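Local coordinates for nitroreductase family protein (Sphingopyxis sp., PDB 7DP1) that probably reduces nitro groups of dinitroaniline herbicides, using bound FMN as its flavin cofactor and NADPH as the electron donor, at residues Q42-G47 with Q51-T56; E61-V66 with E176-Y181; G104-A109 with N213-P218. The protein carries 1 engineered substitution. All blocks are in the same frame, centred on the assembly; numbering follows the deposited sequence.

Interaction 1 of 3, residues Q42-G47 with Q51-T56. With FMN (flavin mononucleotide), chain D.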
loop_
_atom_site.group_PDB
_atom_site.type_symbol
_atom_site.label_atom_id
_atom_site.label_comp_id
_atom_site.label_asym_id
_atom_site.label_seq_id
_atom_site.Cartn_x
_atom_site.Cartn_y
_atom_site.Cartn_z
ATOM N N GLN A 42 8.562 -0.852 9.490
ATOM C CA GLN A 42 7.900 0.227 10.208
ATOM C C GLN A 42 8.338 1.579 9.627
ATOM O O GLN A 42 7.685 2.589 9.858
ATOM C CB GLN A 42 8.205 0.155 11.708
ATOM C CG GLN A 42 7.250 0.976 12.605
ATOM C CD GLN A 42 5.805 0.437 12.603
ATOM O OE1 GLN A 42 5.555 -0.738 12.270
ATOM N NE2 GLN A 42 4.846 1.301 12.979
ATOM N N ARG A 43 9.425 1.597 8.854
ATOM C CA ARG A 43 9.850 2.856 8.212
ATOM C C ARG A 43 8.963 3.222 7.039
ATOM O O ARG A 43 9.199 4.220 6.364
ATOM C CB ARG A 43 11.298 2.781 7.721
ATOM C CG ARG A 43 12.318 2.477 8.839
ATOM C CD ARG A 43 12.209 3.450 10.013
ATOM N NE ARG A 43 12.278 4.847 9.593
ATOM C CZ ARG A 43 12.367 5.877 10.425
ATOM N NH1 ARG A 43 12.479 5.664 11.730
ATOM N NH2 ARG A 43 12.400 7.119 9.948
ATOM N N ALA A 44 7.941 2.418 6.785
ATOM C CA ALA A 44 6.963 2.793 5.772
ATOM C C ALA A 44 6.323 4.118 6.152
ATOM O O ALA A 44 6.168 4.429 7.346
ATOM C CB ALA A 44 5.876 1.698 5.608
ATOM N N PRO A 45 5.987 4.931 5.136
ATOM C CA PRO A 45 5.325 6.198 5.453
ATOM C C PRO A 45 3.854 5.986 5.712
ATOM O O PRO A 45 3.291 4.929 5.399
ATOM C CB PRO A 45 5.544 7.036 4.184
ATOM C CG PRO A 45 5.476 6.006 3.099
ATOM C CD PRO A 45 6.106 4.726 3.683
ATOM N N SER A 46 3.211 7.013 6.253
ATOM C CA SER A 46 1.783 6.943 6.469
ATOM C C SER A 46 1.295 8.359 6.634
ATOM O O SER A 46 2.046 9.217 7.098
ATOM C CB SER A 46 1.466 6.085 7.694
ATOM O OG SER A 46 2.057 6.635 8.862
ATOM N N GLY A 47 0.057 8.621 6.238
ATOM C CA GLY A 47 -0.516 9.945 6.440
ATOM C C GLY A 47 -0.415 10.352 7.887
ATOM O O GLY A 47 -0.808 9.589 8.785
ATOM N N GLN A 51 0.840 5.585 11.172
ATOM C CA GLN A 51 1.232 4.178 11.260
ATOM C C GLN A 51 0.046 3.282 11.683
ATOM O O GLN A 51 0.112 2.603 12.702
ATOM C CB GLN A 51 2.387 3.994 12.264
ATOM C CG GLN A 51 3.655 4.783 11.906
ATOM C CD GLN A 51 4.551 5.004 13.108
ATOM O OE1 GLN A 51 5.312 4.115 13.516
ATOM N NE2 GLN A 51 4.425 6.172 13.720
ATOM N N PRO A 52 -1.036 3.289 10.904
ATOM C CA PRO A 52 -2.282 2.660 11.378
ATOM C C PRO A 52 -2.280 1.124 11.363
ATOM O O PRO A 52 -3.219 0.533 11.901
ATOM C CB PRO A 52 -3.336 3.227 10.415
ATOM C CG PRO A 52 -2.552 3.445 9.111
ATOM C CD PRO A 52 -1.161 3.858 9.547
ATOM N N TRP A 53 -1.258 0.494 10.782
ATOM C CA TRP A 53 -1.200 -0.959 10.697
ATOM C C TRP A 53 -0.965 -1.678 12.032
ATOM O O TRP A 53 -0.157 -1.253 12.858
ATOM C CB TRP A 53 -0.119 -1.397 9.699
ATOM C CG TRP A 53 1.217 -0.776 9.879
ATOM C CD1 TRP A 53 2.238 -1.227 10.669
ATOM C CD2 TRP A 53 1.698 0.418 9.243
ATOM N NE1 TRP A 53 3.319 -0.387 10.566
ATOM C CE2 TRP A 53 3.011 0.632 9.701
ATOM C CE3 TRP A 53 1.139 1.326 8.325
ATOM C CZ2 TRP A 53 3.782 1.728 9.285
ATOM C CZ3 TRP A 53 1.913 2.407 7.894
ATOM C CH2 TRP A 53 3.218 2.599 8.381
ATOM N N GLN A 54 -1.661 -2.787 12.214
ATOM C CA GLN A 54 -1.442 -3.660 13.379
ATOM C C GLN A 54 -1.426 -5.094 12.893
ATOM O O GLN A 54 -2.200 -5.454 12.014
ATOM C CB GLN A 54 -2.529 -3.471 14.439
ATOM C CG GLN A 54 -2.406 -2.189 15.235
ATOM C CD GLN A 54 -3.576 -1.979 16.179
ATOM O OE1 GLN A 54 -4.505 -1.226 15.888
ATOM N NE2 GLN A 54 -3.546 -2.668 17.307
ATOM N N ALA A 55 -0.574 -5.926 13.465
ATOM C CA ALA A 55 -0.490 -7.283 12.955
ATOM C C ALA A 55 -0.442 -8.308 14.054
ATOM O O ALA A 55 0.246 -8.133 15.051
ATOM C CB ALA A 55 0.724 -7.441 12.053
ATOM N N THR A 56 -1.177 -9.391 13.845
ATOM C CA THR A 56 -1.096 -10.553 14.700
ATOM C C THR A 56 -0.452 -11.704 13.930
ATOM O O THR A 56 -1.021 -12.231 12.971
ATOM C CB THR A 56 -2.474 -10.946 15.217
ATOM O OG1 THR A 56 -2.992 -9.846 15.973
ATOM C CG2 THR A 56 -2.389 -12.197 16.116
HETATM N N1 FMN D . 3.387 15.058 4.221
HETATM C C2 FMN D . 3.111 16.390 4.045
HETATM O O2 FMN D . 3.915 17.219 4.452
HETATM N N3 FMN D . 1.954 16.793 3.406
HETATM C C4 FMN D . 1.047 15.876 2.922
HETATM O O4 FMN D . 0.024 16.284 2.342
HETATM C C4A FMN D . 1.324 14.514 3.107
HETATM N N5 FMN D . 0.462 13.541 2.658
HETATM C C5A FMN D . 0.769 12.205 2.813
HETATM C C6 FMN D . -0.106 11.248 2.333
HETATM C C7 FMN D . 0.193 9.900 2.492
HETATM C C7M FMN D . -0.749 8.872 1.947
HETATM C C8 FMN D . 1.361 9.506 3.134
HETATM C C8M FMN D . 1.701 8.046 3.264
HETATM C C9 FMN D . 2.236 10.468 3.615
HETATM C C9A FMN D . 1.943 11.819 3.447
HETATM N N10 FMN D . 2.800 12.797 3.926
HETATM C C10 FMN D . 2.496 14.122 3.752
HETATM C "C1'" FMN D . 4.092 12.446 4.612
HETATM C "C2'" FMN D . 3.886 11.947 6.039
HETATM O "O2'" FMN D . 3.688 13.027 6.917
HETATM C "C3'" FMN D . 5.139 11.159 6.423
HETATM O "O3'" FMN D . 5.244 10.010 5.611
HETATM C "C4'" FMN D . 5.185 10.735 7.889
HETATM O "O4'" FMN D . 5.282 11.913 8.669
HETATM C "C5'" FMN D . 6.456 9.910 8.090
HETATM O "O5'" FMN D . 7.593 10.678 7.685
HETATM P P FMN D . 8.636 10.111 6.580
HETATM O O1P FMN D . 9.588 11.257 6.287
HETATM O O2P FMN D . 9.427 8.927 7.065
HETATM O O3P FMN D . 7.835 9.636 5.396
HETATM O O HOH W 1 1.913 0.794 13.603
#
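Gln42 and Ser46 meet Gln51 and Trp53 in a buried, mainly polar contact. It lies where the chain doubles back between helix 31-41 and strand 54-59. Three direct hydrogen bonds join the two limbs, and Gln42 makes two of them. Gln42 OE1 accepts the indole N-H of Trp53, with NE1 2.8 Å away. The bond is nearly straight (167° at the hydrogen). OE1 lies in the indole plane at the ring edge, but NE1 stands well above the carbonyl plane of Gln42. NE2 of Gln42 donates to OE1 of Gln51 at 2.9 Å, almost within its own amide plane. Gln42 NE2 also donates to a water 3.0 Å away, and that water gives its hydrogens to the carbonyl oxygens of Gln51 and Trp53. With both ends engaged, the amide of Gln42 is fixed in its rotation. Its chain reaches across because CG is anti to the backbone N (chi1 -163°) and the chain bends at chi2 (66°).

The nitroreductase fold works as a dimer with flavin sites at the interface, and this loop faces the flavin held mainly by the second subunit. Ser46 CA comes 3.4 Å from C8M of that FMN, and Pro45 CB lies 3.3 Å from its O3'. Ser46 OG accepts the backbone N-H of Gln51, with N 2.8 Å away. The carbonyl of Ala44 meets the Trp53 ring at the edge, O to CH2 3.6 Å. Ala44 CB also lies against CH2. The water and Gln51 CA sit over one face of the indole, toward its rim, and Trp157 of helix 148-167 stacks on the ring. Gln51 OE1 has a second donor, Val220 N of the second subunit. Arg219 of that subunit bonds Ala44 O.

Interaction 2 of 3, residues E61-V66 with E176-Y181. With FMN (flavin mononucleotide), chain C.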
loop_
_atom_site.group_PDB
_atom_site.type_symbol
_atom_site.label_atom_id
_atom_site.label_comp_id
_atom_site.label_asym_id
_atom_site.label_seq_id
_atom_site.Cartn_x
_atom_site.Cartn_y
_atom_site.Cartn_z
ATOM N N GLU A 61 0.418 -24.224 16.811
ATOM C CA GLU A 61 -0.908 -24.618 17.302
ATOM C C GLU A 61 -1.970 -23.522 17.161
ATOM O O GLU A 61 -3.142 -23.812 16.887
ATOM C CB GLU A 61 -0.793 -25.039 18.774
ATOM C CG GLU A 61 -1.937 -24.590 19.688
ATOM C CD GLU A 61 -3.281 -25.246 19.381
ATOM O OE1 GLU A 61 -3.309 -26.268 18.658
ATOM O OE2 GLU A 61 -4.312 -24.722 19.857
ATOM N N ARG A 62 -1.566 -22.275 17.386
ATOM C CA ARG A 62 -2.469 -21.135 17.250
ATOM C C ARG A 62 -2.922 -20.991 15.806
ATOM O O ARG A 62 -4.108 -20.836 15.508
ATOM C CB ARG A 62 -1.779 -19.856 17.709
ATOM C CG ARG A 62 -1.372 -19.898 19.178
ATOM C CD ARG A 62 -2.584 -19.895 20.089
ATOM N NE ARG A 62 -3.496 -18.821 19.724
ATOM C CZ ARG A 62 -4.702 -19.013 19.208
ATOM N NH1 ARG A 62 -5.149 -20.246 19.000
ATOM N NH2 ARG A 62 -5.456 -17.969 18.898
ATOM N N TRP A 63 -1.944 -21.051 14.916
ATOM C CA TRP A 63 -2.172 -20.994 13.489
ATOM C C TRP A 63 -3.057 -22.192 13.104
ATOM O O TRP A 63 -3.873 -22.102 12.189
ATOM C CB TRP A 63 -0.817 -20.956 12.773
ATOM C CG TRP A 63 -0.748 -21.141 11.281
ATOM C CD1 TRP A 63 0.265 -21.759 10.600
ATOM C CD2 TRP A 63 -1.684 -20.701 10.281
ATOM N NE1 TRP A 63 0.017 -21.739 9.252
ATOM C CE2 TRP A 63 -1.174 -21.102 9.027
ATOM C CE3 TRP A 63 -2.903 -20.027 10.322
ATOM C CZ2 TRP A 63 -1.842 -20.848 7.828
ATOM C CZ3 TRP A 63 -3.570 -19.785 9.135
ATOM C CH2 TRP A 63 -3.039 -20.198 7.905
ATOM N N GLN A 64 -2.936 -23.299 13.833
ATOM C CA GLN A 64 -3.825 -24.440 13.569
ATOM C C GLN A 64 -5.254 -24.207 14.064
ATOM O O GLN A 64 -6.209 -24.670 13.442
ATOM C CB GLN A 64 -3.285 -25.719 14.231
ATOM C CG GLN A 64 -2.598 -26.668 13.280
ATOM C CD GLN A 64 -3.534 -27.179 12.209
ATOM O OE1 GLN A 64 -4.702 -27.461 12.473
ATOM N NE2 GLN A 64 -3.027 -27.294 10.987
ATOM N N ALA A 65 -5.404 -23.511 15.187
ATOM C CA ALA A 65 -6.730 -23.180 15.704
ATOM C C ALA A 65 -7.495 -22.266 14.727
ATOM O O ALA A 65 -8.671 -22.504 14.432
ATOM C CB ALA A 65 -6.623 -22.539 17.075
ATOM N N VAL A 66 -6.836 -21.225 14.231
ATOM C CA VAL A 66 -7.483 -20.335 13.266
ATOM C C VAL A 66 -7.966 -21.142 12.073
ATOM O O VAL A 66 -9.088 -20.957 11.609
ATOM C CB VAL A 66 -6.542 -19.201 12.779
ATOM C CG1 VAL A 66 -7.246 -18.292 11.767
ATOM C CG2 VAL A 66 -6.018 -18.411 13.959
ATOM N N GLU A 176 -6.689 -11.987 0.963
ATOM C CA GLU A 176 -7.916 -11.350 1.428
ATOM C C GLU A 176 -8.986 -12.374 1.766
ATOM O O GLU A 176 -10.044 -12.031 2.302
ATOM C CB GLU A 176 -8.447 -10.393 0.376
ATOM C CG GLU A 176 -8.147 -8.963 0.672
ATOM C CD GLU A 176 -8.083 -8.124 -0.593
ATOM O OE1 GLU A 176 -8.419 -8.645 -1.683
ATOM O OE2 GLU A 176 -7.691 -6.948 -0.483
ATOM N N CYS A 177 -8.727 -13.632 1.429
ATOM C CA CYS A 177 -9.727 -14.679 1.641
ATOM C C CYS A 177 -10.158 -14.786 3.113
ATOM O O CYS A 177 -11.297 -15.146 3.412
ATOM C CB CYS A 177 -9.184 -16.026 1.155
ATOM S SG CYS A 177 -7.658 -16.532 1.989
ATOM N N TRP A 178 -9.250 -14.442 4.023
ATOM C CA TRP A 178 -9.528 -14.495 5.461
ATOM C C TRP A 178 -10.592 -13.479 5.881
ATOM O O TRP A 178 -11.315 -13.684 6.866
ATOM C CB TRP A 178 -8.227 -14.274 6.256
ATOM C CG TRP A 178 -7.217 -15.376 5.979
ATOM C CD1 TRP A 178 -6.126 -15.301 5.157
ATOM C CD2 TRP A 178 -7.256 -16.726 6.471
ATOM N NE1 TRP A 178 -5.481 -16.513 5.121
ATOM C CE2 TRP A 178 -6.152 -17.403 5.923
ATOM C CE3 TRP A 178 -8.112 -17.418 7.341
ATOM C CZ2 TRP A 178 -5.871 -18.739 6.216
ATOM C CZ3 TRP A 178 -7.839 -18.756 7.627
ATOM C CH2 TRP A 178 -6.729 -19.399 7.069
ATOM N N ALA A 179 -10.697 -12.381 5.137
ATOM C CA ALA A 179 -11.703 -11.379 5.454
ATOM C C ALA A 179 -13.120 -11.902 5.197
ATOM O O ALA A 179 -14.088 -11.311 5.669
ATOM C CB ALA A 179 -11.444 -10.077 4.648
ATOM N N MET A 180 -13.243 -13.009 4.463
ATOM C CA MET A 180 -14.530 -13.714 4.310
ATOM C C MET A 180 -15.090 -14.264 5.615
ATOM O O MET A 180 -16.278 -14.561 5.701
ATOM C CB MET A 180 -14.409 -14.858 3.302
ATOM C CG MET A 180 -14.317 -14.394 1.855
ATOM S SD MET A 180 -15.941 -13.888 1.243
ATOM C CE MET A 180 -15.976 -12.147 1.672
ATOM N N TYR A 181 -14.228 -14.439 6.610
ATOM C CA TYR A 181 -14.656 -14.965 7.911
ATOM C C TYR A 181 -14.033 -14.126 9.014
ATOM O O TYR A 181 -13.563 -14.679 10.010
ATOM C CB TYR A 181 -14.250 -16.434 8.103
ATOM C CG TYR A 181 -14.713 -17.330 6.998
ATOM C CD1 TYR A 181 -16.025 -17.797 6.965
ATOM C CD2 TYR A 181 -13.854 -17.690 5.967
ATOM C CE1 TYR A 181 -16.465 -18.602 5.948
ATOM C CE2 TYR A 181 -14.289 -18.504 4.939
ATOM C CZ TYR A 181 -15.597 -18.955 4.935
ATOM O OH TYR A 181 -16.044 -19.765 3.917
HETATM N N1 FMN C . -4.087 -14.444 -3.862
HETATM C C2 FMN C . -4.805 -15.578 -3.542
HETATM O O2 FMN C . -4.602 -16.629 -4.139
HETATM N N3 FMN C . -5.762 -15.551 -2.554
HETATM C C4 FMN C . -6.019 -14.392 -1.862
HETATM O O4 FMN C . -6.877 -14.396 -0.960
HETATM C C4A FMN C . -5.301 -13.243 -2.196
HETATM N N5 FMN C . -5.537 -12.059 -1.532
HETATM C C5A FMN C . -4.819 -10.919 -1.835
HETATM C C6 FMN C . -5.082 -9.749 -1.127
HETATM C C7 FMN C . -4.381 -8.594 -1.416
HETATM C C7M FMN C . -4.636 -7.326 -0.662
HETATM C C8 FMN C . -3.414 -8.604 -2.411
HETATM C C8M FMN C . -2.669 -7.325 -2.664
HETATM C C9 FMN C . -3.146 -9.772 -3.127
HETATM C C9A FMN C . -3.854 -10.942 -2.843
HETATM N N10 FMN C . -3.627 -12.128 -3.524
HETATM C C10 FMN C . -4.344 -13.269 -3.203
HETATM C "C1'" FMN C . -2.584 -12.222 -4.593
HETATM C "C2'" FMN C . -2.976 -11.613 -5.937
HETATM O "O2'" FMN C . -3.793 -12.515 -6.639
HETATM C "C3'" FMN C . -1.697 -11.367 -6.729
HETATM O "O3'" FMN C . -1.030 -10.294 -6.098
HETATM C "C4'" FMN C . -1.928 -10.980 -8.187
HETATM O "O4'" FMN C . -2.515 -12.013 -8.958
HETATM C "C5'" FMN C . -0.582 -10.671 -8.796
HETATM O "O5'" FMN C . 0.200 -11.837 -8.712
HETATM P P FMN C . 1.656 -11.690 -8.045
HETATM O O1P FMN C . 2.223 -13.063 -7.823
HETATM O O2P FMN C . 2.543 -10.877 -8.973
HETATM O O3P FMN C . 1.512 -10.947 -6.729
#
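The backbone N-H of Glu176 donates to N5 of FMN, N to N5 2.7 Å, with an angle of 156° at the hydrogen. Such a main-chain bond to the flavin N5 is a feature of the nitroreductase fold. Cys177 N adds a longer bond to O4 of FMN. The carboxylate carbon CD of Glu176 lies 3.5 Å from C7M of FMN, and OE2 comes closer still. Replacing Glu176 by an alanine removes the chain beyond CB, and C7M of the flavin would probably lose the carboxylate packed against it.

From this point the short 3-10 segment 177-180 turns Trp178 toward helix 60-74. With CG anti to its carbonyl carbon (chi1 -63°), the indole of Trp178 points at the helix and its CZ2 meets CH2 of Trp63 at 3.6 Å. CZ2 lies in the plane of the Trp63 ring, at its edge. The two six-membered rings are inclined at 63° and form an oblique pair. Both indole N-H groups bond outside the pair, Trp63 NE1 to Ala134 O and Trp178 NE1 to Gln175 OE1. Cys177 SG sits over one face of Trp178, toward its rim. On the helix side, Val66 CG1 touches Trp178 CZ3 at 4.2 Å.

Interaction 3 of 3, residues G104-A109 with N213-P218. With FMN (flavin mononucleotide), chain C.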
loop_
_atom_site.group_PDB
_atom_site.type_symbol
_atom_site.label_atom_id
_atom_site.label_comp_id
_atom_site.label_asym_id
_atom_site.label_seq_id
_atom_site.Cartn_x
_atom_site.Cartn_y
_atom_site.Cartn_z
ATOM N N GLY A 104 -6.178 -15.702 -13.112
ATOM C CA GLY A 104 -6.888 -16.908 -12.730
ATOM C C GLY A 104 -6.557 -18.022 -13.704
ATOM O O GLY A 104 -6.414 -19.173 -13.306
ATOM N N GLU A 105 -6.409 -17.674 -14.982
ATOM C CA GLU A 105 -6.071 -18.666 -16.006
ATOM C C GLU A 105 -4.719 -19.294 -15.750
ATOM O O GLU A 105 -4.588 -20.520 -15.684
ATOM C CB GLU A 105 -6.021 -18.029 -17.402
ATOM C CG GLU A 105 -7.297 -17.410 -17.899
ATOM C CD GLU A 105 -7.339 -17.289 -19.409
ATOM O OE1 GLU A 105 -6.818 -18.190 -20.100
ATOM O OE2 GLU A 105 -7.914 -16.300 -19.902
ATOM N N ALA A 106 -3.717 -18.431 -15.613
ATOM C CA ALA A 106 -2.336 -18.859 -15.463
ATOM C C ALA A 106 -2.079 -19.643 -14.175
ATOM O O ALA A 106 -1.288 -20.592 -14.167
ATOM C CB ALA A 106 -1.432 -17.657 -15.540
ATOM N N LEU A 107 -2.779 -19.271 -13.105
ATOM C CA LEU A 107 -2.648 -19.947 -11.812
ATOM C C LEU A 107 -3.101 -21.404 -11.854
ATOM O O LEU A 107 -2.441 -22.281 -11.300
ATOM C CB LEU A 107 -3.446 -19.201 -10.739
ATOM C CG LEU A 107 -3.606 -19.884 -9.373
ATOM C CD1 LEU A 107 -2.263 -20.241 -8.785
ATOM C CD2 LEU A 107 -4.387 -19.001 -8.399
ATOM N N TYR A 108 -4.209 -21.666 -12.531
ATOM C CA TYR A 108 -4.731 -23.024 -12.607
ATOM C C TYR A 108 -4.140 -23.817 -13.754
ATOM O O TYR A 108 -4.009 -25.038 -13.656
ATOM C CB TYR A 108 -6.254 -23.015 -12.710
ATOM C CG TYR A 108 -6.936 -22.833 -11.382
ATOM C CD1 TYR A 108 -6.290 -22.214 -10.322
ATOM C CD2 TYR A 108 -8.210 -23.322 -11.174
ATOM C CE1 TYR A 108 -6.909 -22.062 -9.098
ATOM C CE2 TYR A 108 -8.835 -23.178 -9.962
ATOM C CZ TYR A 108 -8.187 -22.552 -8.924
ATOM O OH TYR A 108 -8.816 -22.409 -7.710
ATOM N N ALA A 109 -3.791 -23.121 -14.834
ATOM C CA ALA A 109 -3.159 -23.756 -15.984
ATOM C C ALA A 109 -1.903 -24.489 -15.536
ATOM O O ALA A 109 -1.595 -25.576 -16.033
ATOM C CB ALA A 109 -2.829 -22.733 -17.052
ATOM N N ASN A 213 4.249 -21.850 -8.682
ATOM C CA ASN A 213 5.167 -20.742 -8.398
ATOM C C ASN A 213 6.070 -20.250 -9.530
ATOM O O ASN A 213 6.905 -19.380 -9.294
ATOM C CB ASN A 213 6.093 -21.120 -7.239
ATOM C CG ASN A 213 5.358 -21.284 -5.929
ATOM O OD1 ASN A 213 4.305 -20.688 -5.714
ATOM N ND2 ASN A 213 5.920 -22.090 -5.036
ATOM N N ARG A 214 5.916 -20.755 -10.751
ATOM C CA ARG A 214 6.914 -20.431 -11.770
ATOM C C ARG A 214 6.369 -19.815 -13.060
ATOM O O ARG A 214 7.137 -19.300 -13.878
ATOM C CB ARG A 214 7.707 -21.692 -12.139
ATOM C CG ARG A 214 8.419 -22.381 -10.981
ATOM C CD ARG A 214 9.389 -23.434 -11.526
ATOM N NE ARG A 214 10.435 -22.787 -12.311
ATOM C CZ ARG A 214 11.113 -23.364 -13.295
ATOM N NH1 ARG A 214 10.846 -24.613 -13.652
ATOM N NH2 ARG A 214 12.049 -22.678 -13.938
ATOM N N TRP A 215 5.052 -19.828 -13.223
ATOM C CA TRP A 215 4.434 -19.192 -14.380
ATOM C C TRP A 215 4.592 -17.673 -14.309
ATOM O O TRP A 215 4.551 -17.085 -13.230
ATOM C CB TRP A 215 2.956 -19.587 -14.478
ATOM C CG TRP A 215 2.179 -19.296 -13.224
ATOM C CD1 TRP A 215 2.082 -20.096 -12.120
ATOM C CD2 TRP A 215 1.425 -18.113 -12.928
ATOM N NE1 TRP A 215 1.294 -19.496 -11.166
ATOM C CE2 TRP A 215 0.885 -18.275 -11.631
ATOM C CE3 TRP A 215 1.152 -16.937 -13.631
ATOM C CZ2 TRP A 215 0.086 -17.306 -11.025
ATOM C CZ3 TRP A 215 0.351 -15.973 -13.030
ATOM C CH2 TRP A 215 -0.168 -16.165 -11.736
ATOM N N PRO A 216 4.799 -17.032 -15.469
ATOM C CA PRO A 216 4.985 -15.582 -15.518
ATOM C C PRO A 216 3.675 -14.873 -15.233
ATOM O O PRO A 216 2.644 -15.236 -15.801
ATOM C CB PRO A 216 5.458 -15.337 -16.951
ATOM C CG PRO A 216 4.865 -16.454 -17.720
ATOM C CD PRO A 216 4.808 -17.634 -16.809
ATOM N N VAL A 217 3.714 -13.906 -14.323
ATOM C CA VAL A 217 2.510 -13.212 -13.895
ATOM C C VAL A 217 2.313 -11.918 -14.660
ATOM O O VAL A 217 3.135 -11.005 -14.572
ATOM C CB VAL A 217 2.562 -12.901 -12.397
ATOM C CG1 VAL A 217 1.211 -12.391 -11.921
ATOM C CG2 VAL A 217 2.989 -14.148 -11.622
ATOM N N PRO A 218 1.184 -11.809 -15.360
ATOM C CA PRO A 218 0.913 -10.677 -16.255
ATOM C C PRO A 218 0.663 -9.354 -15.543
ATOM O O PRO A 218 0.173 -9.334 -14.422
ATOM C CB PRO A 218 -0.344 -11.125 -17.012
ATOM C CG PRO A 218 -0.993 -12.135 -16.127
ATOM C CD PRO A 218 0.109 -12.818 -15.373
HETATM N N1 FMN C . -4.087 -14.444 -3.862
HETATM C C2 FMN C . -4.805 -15.578 -3.542
HETATM O O2 FMN C . -4.602 -16.629 -4.139
HETATM N N3 FMN C . -5.762 -15.551 -2.554
HETATM C C4 FMN C . -6.019 -14.392 -1.862
HETATM O O4 FMN C . -6.877 -14.396 -0.960
HETATM C C4A FMN C . -5.301 -13.243 -2.196
HETATM N N5 FMN C . -5.537 -12.059 -1.532
HETATM C C5A FMN C . -4.819 -10.919 -1.835
HETATM C C6 FMN C . -5.082 -9.749 -1.127
HETATM C C7 FMN C . -4.381 -8.594 -1.416
HETATM C C7M FMN C . -4.636 -7.326 -0.662
HETATM C C8 FMN C . -3.414 -8.604 -2.411
HETATM C C8M FMN C . -2.669 -7.325 -2.664
HETATM C C9 FMN C . -3.146 -9.772 -3.127
HETATM C C9A FMN C . -3.854 -10.942 -2.843
HETATM N N10 FMN C . -3.627 -12.128 -3.524
HETATM C C10 FMN C . -4.344 -13.269 -3.203
HETATM C "C1'" FMN C . -2.584 -12.222 -4.593
HETATM C "C2'" FMN C . -2.976 -11.613 -5.937
HETATM O "O2'" FMN C . -3.793 -12.515 -6.639
HETATM C "C3'" FMN C . -1.697 -11.367 -6.729
HETATM O "O3'" FMN C . -1.030 -10.294 -6.098
HETATM C "C4'" FMN C . -1.928 -10.980 -8.187
HETATM O "O4'" FMN C . -2.515 -12.013 -8.958
HETATM C "C5'" FMN C . -0.582 -10.671 -8.796
HETATM O "O5'" FMN C . 0.200 -11.837 -8.712
HETATM P P FMN C . 1.656 -11.690 -8.045
HETATM O O1P FMN C . 2.223 -13.063 -7.823
HETATM O O2P FMN C . 2.543 -10.877 -8.973
HETATM O O3P FMN C . 1.512 -10.947 -6.729
#
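Trp215 packs on Ala106 and Leu107 where segment 213-218 passes helix 96-109. In this nitroreductase fold the segment is part of the loop between strands 195-204 and 226-229, and it borders the FMN phosphate. Asn213 starts the run and is tied back to the chain: OD1 takes the N-H of Arg22, and ND2 bonds Ala23 O and Asp207 O. Trp215 follows after Arg214. Its CG stands between the backbone N and the carbonyl carbon (chi1 55°), and the indole is turned to the helix. Ala106 CB presses on CE3 of Trp215 at 3.3 Å. Ala106 O lies over the same ring, 3.8 Å above the plane and toward the rim, with Leu107 N over that face too. Leu107 CB touches CZ2 of Trp215 at 4.0 Å. Arg19 makes a cation-pi contact with the indole and bonds Trp215 O. Val217 comes next. Its CG2 sits over the opposite face of the indole, toward the rim, 3.5 Å above the plane, and its CG1 lies 3.4 Å from O5' of FMN. Its carbonyl oxygen accepts from Arg43 of the second subunit. Last is Pro218, whose CD meets the ring edge in plane, near CZ3 of Trp215.

Interaction 1 closes before the other two open. The segments of interactions 2 and 3 then alternate along the chain. Strand 54-59, an outer strand of the sheet within this chain, leads from interaction 1 directly into helix 60-74 of interaction 2. The centres of these two contacts are about 21 Å apart. The centres of interactions 2 and 3 are about 25 Å apart, and both touch the same FMN, one at the isoalloxazine and the other near the phosphate. The centre of interaction 1 is about 31 Å from that of interaction 3, across the chain's centre, and interaction 1 borders the other flavin. Each chain therefore lines both FMN sites, so a complete site needs the dimer.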